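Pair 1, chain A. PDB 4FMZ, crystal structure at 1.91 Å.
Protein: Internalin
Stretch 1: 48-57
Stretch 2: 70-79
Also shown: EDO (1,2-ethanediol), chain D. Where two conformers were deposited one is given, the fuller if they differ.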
# COMPACT_ATOMS: atom_id res chain seq x y z
N LYS A 48 -8.48 15.45 19.09
CA LYS A 48 -8.04 15.43 17.69
C LYS A 48 -7.24 16.69 17.37
O LYS A 48 -7.70 17.82 17.60
CB LYS A 48 -9.27 15.31 16.77
CG LYS A 48 -8.99 15.35 15.28
CD LYS A 48 -10.23 14.99 14.47
CE LYS A 48 -10.01 15.06 12.98
NZ LYS A 48 -11.20 14.61 12.22
N LEU A 49 -6.03 16.49 16.84
CA LEU A 49 -5.15 17.59 16.40
C LEU A 49 -4.56 17.26 15.04
O LEU A 49 -4.03 16.17 14.84
CB LEU A 49 -4.04 17.88 17.43
CG LEU A 49 -3.10 19.08 17.14
CD1 LEU A 49 -3.79 20.42 17.41
CD2 LEU A 49 -1.83 18.99 17.95
N VAL A 50 -4.68 18.22 14.10
CA VAL A 50 -4.18 18.08 12.74
C VAL A 50 -3.29 19.29 12.41
O VAL A 50 -3.79 20.41 12.32
CB VAL A 50 -5.32 17.91 11.69
CG1 VAL A 50 -4.76 17.86 10.26
CG2 VAL A 50 -6.16 16.67 11.97
N VAL A 51 -1.98 19.06 12.28
CA VAL A 51 -1.02 20.11 11.88
C VAL A 51 -0.20 19.46 10.76
O VAL A 51 0.89 18.93 11.00
CB VAL A 51 -0.14 20.72 13.03
CG1 VAL A 51 0.68 21.93 12.54
CG2 VAL A 51 -0.99 21.13 14.23
N ALA A 52 -0.80 19.41 9.56
CA ALA A 52 -0.20 18.74 8.42
C ALA A 52 0.33 19.73 7.35
O ALA A 52 -0.28 20.76 7.08
CB ALA A 52 -1.21 17.78 7.80
N GLY A 53 1.46 19.36 6.74
CA GLY A 53 2.10 20.11 5.67
C GLY A 53 2.63 21.47 6.08
O GLY A 53 2.52 22.42 5.30
N GLU A 54 3.22 21.58 7.29
CA GLU A 54 3.82 22.83 7.78
C GLU A 54 5.33 22.61 7.95
O GLU A 54 5.90 21.86 7.17
CB GLU A 54 3.14 23.32 9.08
CG GLU A 54 1.66 23.64 8.95
CD GLU A 54 1.25 24.72 7.96
OE1 GLU A 54 2.08 25.61 7.65
OE2 GLU A 54 0.08 24.69 7.52
N LYS A 55 5.96 23.22 8.96
CA LYS A 55 7.40 23.04 9.21
C LYS A 55 7.65 22.71 10.70
O LYS A 55 8.67 23.13 11.25
CB LYS A 55 8.20 24.28 8.76
CG LYS A 55 8.33 24.40 7.24
CD LYS A 55 9.09 25.65 6.83
N VAL A 56 6.74 21.94 11.34
CA VAL A 56 6.89 21.52 12.74
C VAL A 56 8.24 20.79 12.88
O VAL A 56 8.46 19.80 12.18
CB VAL A 56 5.70 20.64 13.24
CG1 VAL A 56 5.90 20.21 14.69
CG2 VAL A 56 4.36 21.35 13.08
N ALA A 57 9.14 21.33 13.72
CA ALA A 57 10.48 20.77 13.95
C ALA A 57 10.63 20.19 15.37
O ALA A 57 11.58 19.47 15.63
CB ALA A 57 11.54 21.83 13.70
N TYR A 70 -6.43 11.12 18.24
CA TYR A 70 -6.14 11.25 16.82
C TYR A 70 -5.16 12.39 16.60
O TYR A 70 -5.42 13.53 16.98
CB TYR A 70 -7.48 11.47 16.08
CG TYR A 70 -7.43 11.61 14.57
CD1 TYR A 70 -6.91 12.76 13.98
CD2 TYR A 70 -8.07 10.69 13.75
CE1 TYR A 70 -6.95 12.95 12.60
CE2 TYR A 70 -8.12 10.87 12.37
CZ TYR A 70 -7.54 11.99 11.80
OH TYR A 70 -7.60 12.18 10.44
N LEU A 71 -4.02 12.08 15.99
CA LEU A 71 -2.99 13.06 15.74
C LEU A 71 -2.42 12.90 14.36
O LEU A 71 -1.90 11.83 14.02
CB LEU A 71 -1.87 12.94 16.81
CG LEU A 71 -0.65 13.85 16.60
CD1 LEU A 71 -1.02 15.33 16.72
CD2 LEU A 71 0.44 13.49 17.56
N ASN A 72 -2.52 13.96 13.55
CA ASN A 72 -2.00 13.99 12.19
C ASN A 72 -0.92 15.08 12.06
O ASN A 72 -1.23 16.27 12.03
CB ASN A 72 -3.13 14.19 11.17
CG ASN A 72 -2.69 14.29 9.74
OD1 ASN A 72 -1.50 14.30 9.41
ND2 ASN A 72 -3.65 14.44 8.85
N LEU A 73 0.34 14.64 11.96
CA LEU A 73 1.48 15.54 11.81
C LEU A 73 2.24 15.21 10.51
O LEU A 73 3.47 15.36 10.43
CB LEU A 73 2.41 15.47 13.02
CG LEU A 73 1.85 16.01 14.34
CD1 LEU A 73 2.76 15.65 15.48
CD2 LEU A 73 1.66 17.55 14.29
N ASN A 74 1.47 14.84 9.47
CA ASN A 74 1.97 14.55 8.12
C ASN A 74 2.70 15.73 7.53
O ASN A 74 2.25 16.87 7.73
CB ASN A 74 0.78 14.28 7.18
CG ASN A 74 0.43 12.86 6.98
OD1 ASN A 74 1.20 12.08 6.42
ND2 ASN A 74 -0.80 12.52 7.34
N GLY A 75 3.77 15.46 6.79
CA GLY A 75 4.51 16.49 6.06
C GLY A 75 5.10 17.66 6.83
O GLY A 75 4.86 18.81 6.46
N ASN A 76 5.89 17.39 7.87
CA ASN A 76 6.58 18.45 8.62
C ASN A 76 8.10 18.15 8.61
O ASN A 76 8.58 17.52 7.66
CB ASN A 76 6.01 18.57 10.04
CG ASN A 76 4.63 19.16 10.07
OD1 ASN A 76 4.45 20.34 9.78
ND2 ASN A 76 3.64 18.36 10.40
N GLN A 77 8.84 18.58 9.65
CA GLN A 77 10.29 18.37 9.75
C GLN A 77 10.61 17.75 11.12
O GLN A 77 11.66 18.01 11.71
CB GLN A 77 11.06 19.69 9.54
CG GLN A 77 10.79 20.41 8.21
CD GLN A 77 11.47 19.74 7.04
OE1 GLN A 77 12.68 19.85 6.86
NE2 GLN A 77 10.70 19.06 6.21
N ILE A 78 9.69 16.92 11.64
CA ILE A 78 9.83 16.27 12.94
C ILE A 78 10.92 15.19 12.89
O ILE A 78 10.94 14.38 11.96
CB ILE A 78 8.47 15.71 13.43
CG1 ILE A 78 7.42 16.86 13.52
CG2 ILE A 78 8.60 15.00 14.79
CD1 ILE A 78 5.98 16.41 13.35
N THR A 79 11.82 15.21 13.89
CA THR A 79 12.89 14.22 14.05
C THR A 79 12.68 13.45 15.35
O THR A 79 12.70 12.23 15.34
CB THR A 79 14.29 14.86 14.01
OG1 THR A 79 14.37 15.91 14.96
CG2 THR A 79 14.67 15.37 12.64
C1 EDO D . -11.12 18.01 19.96
O1 EDO D . -9.90 18.31 19.31
C2 EDO D . -12.17 17.58 18.92
O2 EDO D . -13.36 17.27 19.62
O HOH W 1 11.26 16.74 16.10
O HOH W 2 13.40 18.22 13.85

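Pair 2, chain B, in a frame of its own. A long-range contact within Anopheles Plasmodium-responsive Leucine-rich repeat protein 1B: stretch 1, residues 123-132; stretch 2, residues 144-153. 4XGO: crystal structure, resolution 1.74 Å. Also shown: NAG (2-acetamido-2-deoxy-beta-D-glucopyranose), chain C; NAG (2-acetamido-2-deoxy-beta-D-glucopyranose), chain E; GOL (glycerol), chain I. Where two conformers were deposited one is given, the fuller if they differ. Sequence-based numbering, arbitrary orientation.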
# COMPACT_ATOMS: atom_id res chain seq x y z
N ASN B 123 -18.50 -11.40 -12.56
CA ASN B 123 -17.77 -10.36 -11.86
C ASN B 123 -16.29 -10.71 -11.84
O ASN B 123 -15.90 -11.74 -11.29
CB ASN B 123 -18.33 -10.19 -10.45
CG ASN B 123 -19.81 -9.83 -10.45
OD1 ASN B 123 -20.19 -8.70 -10.74
ND2 ASN B 123 -20.65 -10.80 -10.11
N LEU B 124 -15.48 -9.85 -12.46
CA LEU B 124 -14.07 -10.12 -12.62
C LEU B 124 -13.27 -8.89 -12.18
O LEU B 124 -13.47 -7.78 -12.71
CB LEU B 124 -13.78 -10.46 -14.08
CG LEU B 124 -12.33 -10.74 -14.45
CD1 LEU B 124 -11.73 -11.87 -13.63
CD2 LEU B 124 -12.24 -11.04 -15.94
N GLN B 125 -12.40 -9.11 -11.20
CA GLN B 125 -11.60 -8.04 -10.61
C GLN B 125 -10.13 -8.38 -10.79
O GLN B 125 -9.65 -9.37 -10.22
CB GLN B 125 -11.91 -7.93 -9.12
CG GLN B 125 -13.36 -7.61 -8.82
CD GLN B 125 -13.74 -6.25 -9.30
OE1 GLN B 125 -13.08 -5.25 -8.98
NE2 GLN B 125 -14.83 -6.17 -10.08
N LEU B 126 -9.45 -7.59 -11.62
CA LEU B 126 -8.05 -7.78 -11.95
C LEU B 126 -7.25 -6.49 -11.81
O LEU B 126 -6.16 -6.36 -12.40
CB LEU B 126 -7.93 -8.29 -13.39
CG LEU B 126 -8.47 -9.70 -13.63
CD1 LEU B 126 -8.48 -10.05 -15.11
CD2 LEU B 126 -7.67 -10.72 -12.85
N SER B 127 -7.77 -5.54 -11.02
CA SER B 127 -7.10 -4.26 -10.88
C SER B 127 -5.73 -4.43 -10.21
O SER B 127 -5.50 -5.35 -9.45
CB SER B 127 -7.96 -3.28 -10.09
OG SER B 127 -8.03 -3.67 -8.74
N SER B 128 -4.81 -3.52 -10.54
CA SER B 128 -3.52 -3.42 -9.86
C SER B 128 -2.68 -4.69 -10.02
O SER B 128 -2.18 -5.25 -9.05
CB SER B 128 -3.69 -3.04 -8.38
OG SER B 128 -4.32 -1.78 -8.24
N ASN B 129 -2.55 -5.12 -11.26
CA ASN B 129 -1.55 -6.10 -11.64
C ASN B 129 -0.57 -5.43 -12.63
O ASN B 129 -0.35 -4.22 -12.54
CB ASN B 129 -2.27 -7.30 -12.24
CG ASN B 129 -2.87 -8.19 -11.18
OD1 ASN B 129 -2.16 -8.97 -10.56
ND2 ASN B 129 -4.17 -8.12 -11.01
N ARG B 130 0.03 -6.21 -13.53
CA ARG B 130 0.88 -5.67 -14.60
C ARG B 130 0.42 -6.15 -15.96
O ARG B 130 1.25 -6.49 -16.83
CB ARG B 130 2.33 -6.10 -14.41
CG ARG B 130 2.96 -5.78 -13.08
CD ARG B 130 4.36 -6.41 -13.00
NE ARG B 130 4.33 -7.87 -12.94
CZ ARG B 130 5.41 -8.65 -12.80
NH1 ARG B 130 6.62 -8.10 -12.75
NH2 ARG B 130 5.27 -9.98 -12.72
N LEU B 131 -0.89 -6.22 -16.15
CA LEU B 131 -1.47 -6.90 -17.30
C LEU B 131 -1.20 -6.17 -18.60
O LEU B 131 -1.51 -4.99 -18.70
CB LEU B 131 -2.96 -7.09 -17.13
CG LEU B 131 -3.32 -8.16 -16.09
CD1 LEU B 131 -4.81 -8.07 -15.83
CD2 LEU B 131 -2.93 -9.54 -16.59
N THR B 132 -0.65 -6.88 -19.58
CA THR B 132 -0.52 -6.34 -20.93
C THR B 132 -1.47 -7.02 -21.91
O THR B 132 -1.61 -6.59 -23.06
CB THR B 132 0.90 -6.54 -21.45
OG1 THR B 132 1.25 -7.92 -21.36
CG2 THR B 132 1.87 -5.70 -20.62
N HIS B 144 -19.81 -7.10 -14.60
CA HIS B 144 -19.03 -6.05 -13.91
C HIS B 144 -17.57 -6.43 -14.02
O HIS B 144 -17.20 -7.54 -13.61
CB HIS B 144 -19.39 -5.96 -12.43
CG HIS B 144 -20.61 -5.16 -12.14
ND1 HIS B 144 -20.91 -4.74 -10.86
CD2 HIS B 144 -21.58 -4.67 -12.94
CE1 HIS B 144 -22.03 -4.05 -10.89
NE2 HIS B 144 -22.46 -3.99 -12.14
N VAL B 145 -16.74 -5.54 -14.57
CA VAL B 145 -15.35 -5.83 -14.79
C VAL B 145 -14.46 -4.66 -14.34
O VAL B 145 -14.76 -3.51 -14.64
CB VAL B 145 -15.09 -6.10 -16.28
CG1 VAL B 145 -13.61 -6.32 -16.49
CG2 VAL B 145 -15.89 -7.31 -16.77
N ASN B 146 -13.36 -4.97 -13.67
CA ASN B 146 -12.41 -3.95 -13.27
C ASN B 146 -11.02 -4.42 -13.63
O ASN B 146 -10.53 -5.42 -13.07
CB ASN B 146 -12.55 -3.67 -11.77
CG ASN B 146 -11.82 -2.42 -11.33
OD1 ASN B 146 -10.87 -1.95 -11.99
ND2 ASN B 146 -12.29 -1.87 -10.21
N VAL B 147 -10.40 -3.73 -14.59
CA VAL B 147 -9.03 -3.97 -14.98
C VAL B 147 -8.17 -2.71 -14.82
O VAL B 147 -7.15 -2.56 -15.50
CB VAL B 147 -8.90 -4.54 -16.43
CG1 VAL B 147 -9.53 -5.93 -16.52
CG2 VAL B 147 -9.51 -3.61 -17.48
N SER B 148 -8.55 -1.85 -13.88
CA SER B 148 -7.83 -0.60 -13.66
C SER B 148 -6.43 -0.86 -13.12
O SER B 148 -6.18 -1.90 -12.55
CB SER B 148 -8.59 0.33 -12.71
OG SER B 148 -8.68 -0.18 -11.39
N TYR B 149 -5.51 0.08 -13.35
CA TYR B 149 -4.14 -0.00 -12.87
C TYR B 149 -3.41 -1.24 -13.42
O TYR B 149 -2.92 -2.09 -12.69
CB TYR B 149 -4.07 0.08 -11.34
CG TYR B 149 -4.54 1.40 -10.79
CD1 TYR B 149 -3.65 2.46 -10.63
CD2 TYR B 149 -5.87 1.60 -10.44
CE1 TYR B 149 -4.07 3.68 -10.11
CE2 TYR B 149 -6.29 2.82 -9.91
CZ TYR B 149 -5.37 3.84 -9.77
OH TYR B 149 -5.76 5.07 -9.24
N ASN B 150 -3.33 -1.29 -14.74
CA ASN B 150 -2.58 -2.31 -15.44
C ASN B 150 -1.78 -1.65 -16.56
O ASN B 150 -1.57 -0.40 -16.52
CB ASN B 150 -3.55 -3.40 -15.90
CG ASN B 150 -3.85 -4.38 -14.79
OD1 ASN B 150 -2.95 -5.10 -14.34
ND2 ASN B 150 -5.09 -4.43 -14.36
N LEU B 151 -1.32 -2.44 -17.52
CA LEU B 151 -0.51 -1.94 -18.65
C LEU B 151 -1.13 -2.27 -19.99
O LEU B 151 -0.41 -2.59 -20.96
CB LEU B 151 0.88 -2.55 -18.56
CG LEU B 151 1.65 -2.18 -17.30
CD1 LEU B 151 2.88 -3.05 -17.12
CD2 LEU B 151 2.02 -0.71 -17.26
N LEU B 152 -2.45 -2.20 -20.05
CA LEU B 152 -3.19 -2.59 -21.25
C LEU B 152 -3.11 -1.47 -22.28
O LEU B 152 -3.18 -0.30 -21.92
CB LEU B 152 -4.65 -2.89 -20.93
CG LEU B 152 -4.93 -4.06 -19.99
CD1 LEU B 152 -6.40 -4.11 -19.58
CD2 LEU B 152 -4.49 -5.38 -20.63
N SER B 153 -2.96 -1.84 -23.55
CA SER B 153 -2.97 -0.84 -24.63
C SER B 153 -4.19 -1.03 -25.52
O SER B 153 -4.58 -0.11 -26.21
CB SER B 153 -1.69 -0.92 -25.45
OG SER B 153 -0.58 -0.46 -24.69
C1 NAG C . -11.71 -0.67 -9.64
C2 NAG C . -12.75 0.12 -8.85
C3 NAG C . -12.08 1.32 -8.16
C4 NAG C . -10.92 0.86 -7.29
C5 NAG C . -10.01 -0.08 -8.10
C6 NAG C . -8.95 -0.69 -7.18
C7 NAG C . -15.01 0.75 -9.49
C8 NAG C . -15.91 1.40 -10.49
N2 NAG C . -13.71 0.69 -9.75
O3 NAG C . -13.02 2.06 -7.40
O4 NAG C . -10.09 1.98 -6.95
O5 NAG C . -10.75 -1.13 -8.71
O6 NAG C . -7.75 -0.04 -7.55
O7 NAG C . -15.49 0.28 -8.47
C1 NAG E . -10.17 2.37 -5.57
C2 NAG E . -8.94 3.19 -5.22
C3 NAG E . -9.00 3.61 -3.76
C4 NAG E . -10.38 4.09 -3.31
C5 NAG E . -11.55 3.33 -3.95
C6 NAG E . -12.86 4.10 -3.79
C7 NAG E . -6.68 2.77 -6.12
C8 NAG E . -5.55 1.79 -6.27
N2 NAG E . -7.76 2.37 -5.45
O3 NAG E . -8.05 4.63 -3.54
O4 NAG E . -10.47 3.97 -1.90
O5 NAG E . -11.32 3.15 -5.33
O6 NAG E . -13.94 3.25 -4.11
O7 NAG E . -6.55 3.89 -6.60
C1 GOL I . -16.52 -3.43 -9.20
O1 GOL I . -16.25 -2.87 -10.50
C2 GOL I . -15.52 -2.90 -8.19
O2 GOL I . -14.17 -3.13 -8.61
C3 GOL I . -15.78 -3.54 -6.83
O3 GOL I . -15.52 -2.58 -5.80
O HOH W 3 -3.16 -4.59 -24.35

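Pair 1 and pair 2 have nearly the same backbone: 14 central residues superpose with an RMSD of 0.3 Å. In each, two short parallel strands, inclined by 4° in pair 1 and 6° in pair 2, run into loops that stay side by side, the register slipping by one residue along the way.

The strands are joined by matching hydrogen bonds. Leu49(A) N donates to Tyr70(A) O (3.0 Å), as Leu124(B) N does to His144(B) O (3.1 Å). Asn72(A) N returns a bond to Leu49(A) O, and Asn146(B) N to Leu124(B) O, both 3.0 Å.

On one face of the sheet, Leu49(A) and Leu71(A) match Leu124(B) and Val145(B). All four are buried, where branched hydrocarbon fills space without polar groups to satisfy. Leu49(A) CD2 reaches Leu71(A) CD1 at 3.9 Å; the side chain of the shorter Val145(B) comes no nearer than 4.1 Å, from its CG1 to Leu124(B) O. At the next buried position, Val51(A) CB meets Leu73(A) CD2 at 3.9 Å, whereas Leu126(B) CB meets Val147(B) CG1 at 4.2 Å. Thus the larger residue of the couple has changed stretches, leucine and valine trading places.

In the loops beyond the strands, both pairs use the same solution. The side-chain centres of Asn76(A) and Asn150(B) lie 0.1 Å apart, and asparagine suits the site because its amide both donates and accepts. Asn76(A) ND2 donates to Val51(A) O (2.9 Å) and to Leu73(A) O in its own stretch, while its OD1 accepts from Val56(A) N (3.2 Å) and weakly from Glu54(A) N (3.0 Å). Asn150(B) ND2 likewise donates to Leu126(B) O (3.0 Å) and to Val147(B) O in its own stretch (3.0 Å), and its OD1 accepts from Leu131(B) N (3.0 Å) and weakly from Asn129(B) N (3.1 Å). One buried side chain thereby satisfies backbone groups that no longer pair as in a strand.

Beyond it, Val56(A) CG1 packs on Ile78(A) CG1 at 3.9 Å, and Leu131(B) CB on Leu152(B) CD2 at 4.2 Å; again aliphatic groups fill a buried site.

The other face is more varied. Lys48(A) extends all-t over the Tyr70(A) ring, its NZ 4.7 Å from the ring centroid in a cation-pi contact, while Asn123(B) OD1 approaches His144(B) CB at 3.3 Å. Asn72(A) and Asn146(B) coincide, and each OD1 accepts a backbone bond within its stretch, from Asn74(A) N or Ser148(B) N, both 3.0 Å. Asn146(B), however, also carries a sugar, its ND2 bonded to NAG C1 (chain C) at 1.4 Å.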